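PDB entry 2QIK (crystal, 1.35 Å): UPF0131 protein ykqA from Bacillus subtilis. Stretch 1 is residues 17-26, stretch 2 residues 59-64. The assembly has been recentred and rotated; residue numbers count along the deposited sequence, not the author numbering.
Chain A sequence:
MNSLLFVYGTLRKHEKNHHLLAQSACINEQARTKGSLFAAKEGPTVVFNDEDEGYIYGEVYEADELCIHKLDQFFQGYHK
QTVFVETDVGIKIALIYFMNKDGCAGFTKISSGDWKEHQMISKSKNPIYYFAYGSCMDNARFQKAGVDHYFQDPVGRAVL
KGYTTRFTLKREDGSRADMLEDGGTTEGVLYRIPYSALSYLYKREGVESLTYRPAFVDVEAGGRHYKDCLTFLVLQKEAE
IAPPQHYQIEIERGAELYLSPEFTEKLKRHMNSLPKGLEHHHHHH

Stretch 1, residues 17-26: NHHLLAQSAC
Stretch 2 59-64: EVYEAD

How do the two backbones lie against each other? Stretch 2 runs as a strand from Glu 59 to Ala 63, and the end of stretch 1 meets it antiparallel, with CA of Cys 26 4.4 Å from CA of Tyr 61 and CA of Ser 24 5.5 Å from CA of Ala 63. One direct hydrogen bond joins them, from Glu 62 N to Ala 25 O (2.9 Å, 161° at the hydrogen). The same carbonyl oxygen, Ala 25 O, lies 3.2 Å from Tyr 61 CA in a CA-H...O contact. On the other side of the Ala 25 and Glu 62 pair a water takes over: it accepts from Ala 25 N (2.9 Å) and donates to Glu 62 O (2.8 Å).

What brings stretch 1 into this position? His 18 to Leu 21 form a 3-10 segment (phi near -60 to -75°, psi -14 to -29°), with Leu 21 N bonded to His 18 O at 2.9 Å. A type II' turn from Leu 21 to Ser 24 follows; Ala 22, at phi 56° and psi -133°, occupies its first central position, and Ser 24 N bonds to Leu 21 O at 3.0 Å. Ser 24 and Ala 25 then extend, with psi near 135°.

Why does Tyr 61 dominate the contact? Its m rotamer (chi1 -72°, chi2 84°) places the ring between Leu 21 and Cys 26. Leu 21, in m,t, sets CD1 over one face, 3.8 Å from the centroid of the Tyr 61 ring and nearly on its normal, a CH-pi contact. Cys 26, chi1 t, lays SG over the opposite face, 4.4 Å from that centroid, while its CB packs 3.5 Å from Tyr 61 CE2. Ser 24 O sits at the ring edge, 3.6 Å from Tyr 61 CD2. At the far end Tyr 61 OH donates to Glu 59 OE2 (2.8 Å), tying the ring to its own strand, and His 18, chi1 t, brings CE1 to 3.2 Å from Tyr 61 OH. The two rings meet obliquely, their planes at 61°.

How are the polar side chains settled? Ser 24, chi1 -61° (m), turns OG back to donate to Leu 21 O (2.7 Å), so that carbonyl receives both the turn's backbone bond and the hydroxyl. Ser 24 OG also accepts from a water at 2.8 Å, and this water in turn accepts from Asp 64 N (2.9 Å), linking the turn to the end of stretch 2. Glu 62, chi1 t, shares the Ala 25 side of the sheet, but its end leads away from stretch 1.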

# COMPACT_ATOMS: atom_id res chain seq x y z
N ASN A 17 13.61 14.28 -0.83
CA ASN A 17 13.10 15.59 -1.32
C ASN A 17 11.69 15.93 -0.92
O ASN A 17 11.13 16.92 -1.40
CB ASN A 17 13.35 15.76 -2.83
CG ASN A 17 14.85 15.76 -3.17
OD1 ASN A 17 15.63 16.37 -2.47
ND2 ASN A 17 15.19 15.13 -4.25
N HIS A 18 11.08 15.12 -0.05
CA HIS A 18 9.67 15.32 0.25
C HIS A 18 9.40 16.68 0.88
O HIS A 18 8.33 17.24 0.69
CB HIS A 18 9.19 14.21 1.15
CG HIS A 18 7.74 14.26 1.47
ND1 HIS A 18 6.76 14.06 0.52
CD2 HIS A 18 7.09 14.56 2.61
CE1 HIS A 18 5.58 14.19 1.10
NE2 HIS A 18 5.75 14.52 2.36
N HIS A 19 10.39 17.22 1.60
CA HIS A 19 10.21 18.52 2.22
C HIS A 19 9.88 19.62 1.23
O HIS A 19 9.29 20.62 1.63
CB HIS A 19 11.46 18.91 3.02
CG HIS A 19 12.65 19.10 2.19
ND1 HIS A 19 13.51 18.09 1.83
CD2 HIS A 19 13.17 20.24 1.66
CE1 HIS A 19 14.46 18.57 1.07
NE2 HIS A 19 14.28 19.86 0.91
N LEU A 20 10.25 19.46 -0.04
CA LEU A 20 9.87 20.42 -1.06
C LEU A 20 8.40 20.63 -1.25
O LEU A 20 7.98 21.70 -1.70
CB LEU A 20 10.55 20.15 -2.37
CG LEU A 20 12.06 20.15 -2.46
CD1 LEU A 20 12.57 19.63 -3.84
CD2 LEU A 20 12.64 21.51 -2.20
N LEU A 21 7.62 19.60 -0.91
CA LEU A 21 6.18 19.69 -0.99
C LEU A 21 5.64 20.49 0.18
O LEU A 21 4.42 20.80 0.20
CB LEU A 21 5.50 18.33 -1.02
CG LEU A 21 5.92 17.43 -2.17
CD1 LEU A 21 5.09 16.18 -2.21
CD2 LEU A 21 5.89 18.13 -3.54
N ALA A 22 6.43 20.74 1.22
CA ALA A 22 6.00 21.56 2.36
C ALA A 22 4.74 20.95 2.94
O ALA A 22 4.67 19.76 3.16
CB ALA A 22 5.90 23.01 2.00
N GLN A 23 3.72 21.76 3.19
CA GLN A 23 2.49 21.28 3.82
C GLN A 23 1.41 20.94 2.83
O GLN A 23 0.23 20.85 3.21
CB GLN A 23 1.98 22.17 4.95
CG GLN A 23 3.04 22.44 6.07
CD GLN A 23 3.54 21.03 6.59
OE1 GLN A 23 4.62 20.52 6.34
NE2 GLN A 23 2.63 20.38 7.28
N SER A 24 1.77 20.67 1.56
CA SER A 24 0.78 20.16 0.59
C SER A 24 0.01 18.99 1.13
O SER A 24 0.58 18.03 1.67
CB SER A 24 1.51 19.67 -0.67
OG SER A 24 2.22 20.69 -1.33
N ALA A 25 -1.30 19.02 1.00
CA ALA A 25 -2.17 17.97 1.48
C ALA A 25 -1.94 16.69 0.64
O ALA A 25 -1.89 16.78 -0.58
CB ALA A 25 -3.60 18.35 1.40
N CYS A 26 -1.86 15.55 1.31
CA CYS A 26 -1.83 14.26 0.61
C CYS A 26 -3.29 13.86 0.36
O CYS A 26 -4.06 13.67 1.32
CB CYS A 26 -1.10 13.20 1.42
SG CYS A 26 -1.05 11.64 0.56
N GLU A 59 1.91 8.72 -5.15
CA GLU A 59 1.04 9.42 -4.21
C GLU A 59 0.57 10.70 -4.87
O GLU A 59 1.28 11.25 -5.72
CB GLU A 59 1.87 9.81 -2.96
CG GLU A 59 2.48 8.62 -2.24
CD GLU A 59 3.61 8.95 -1.30
OE1 GLU A 59 4.46 8.04 -1.03
OE2 GLU A 59 3.79 10.05 -0.85
N VAL A 60 -0.65 11.15 -4.50
CA VAL A 60 -1.21 12.39 -5.05
C VAL A 60 -1.28 13.44 -3.97
O VAL A 60 -1.83 13.19 -2.90
CB VAL A 60 -2.57 12.17 -5.65
CG1 VAL A 60 -3.19 13.46 -6.18
CG2 VAL A 60 -2.56 11.09 -6.76
N TYR A 61 -0.74 14.62 -4.26
CA TYR A 61 -0.77 15.78 -3.39
C TYR A 61 -1.46 16.94 -4.08
O TYR A 61 -1.53 17.03 -5.30
CB TYR A 61 0.68 16.20 -3.03
CG TYR A 61 1.34 15.25 -2.10
CD1 TYR A 61 1.95 14.10 -2.58
CD2 TYR A 61 1.36 15.43 -0.73
CE1 TYR A 61 2.49 13.17 -1.78
CE2 TYR A 61 1.90 14.50 0.10
CZ TYR A 61 2.49 13.32 -0.46
OH TYR A 61 3.01 12.37 0.42
N GLU A 62 -1.97 17.86 -3.24
CA GLU A 62 -2.49 19.11 -3.76
C GLU A 62 -1.41 20.20 -3.56
O GLU A 62 -1.11 20.57 -2.45
CB GLU A 62 -3.71 19.48 -2.97
CG GLU A 62 -4.22 20.79 -3.34
CD GLU A 62 -5.28 20.81 -4.26
OE1 GLU A 62 -5.02 20.21 -5.39
OE2 GLU A 62 -6.30 21.51 -3.82
N ALA A 63 -0.82 20.63 -4.67
CA ALA A 63 0.30 21.54 -4.70
C ALA A 63 -0.10 22.93 -5.10
O ALA A 63 -0.72 23.12 -6.16
CB ALA A 63 1.35 21.03 -5.64
N ASP A 64 0.28 23.93 -4.31
CA ASP A 64 0.03 25.29 -4.72
C ASP A 64 1.02 25.79 -5.79
O ASP A 64 1.97 25.10 -6.12
CB ASP A 64 -0.14 26.20 -3.50
CG ASP A 64 1.09 26.39 -2.72
OD1 ASP A 64 0.99 27.03 -1.64
OD2 ASP A 64 2.23 26.04 -3.09
O HOH W 1 1.37 23.29 -1.65
O HOH W 2 -2.47 21.48 -0.13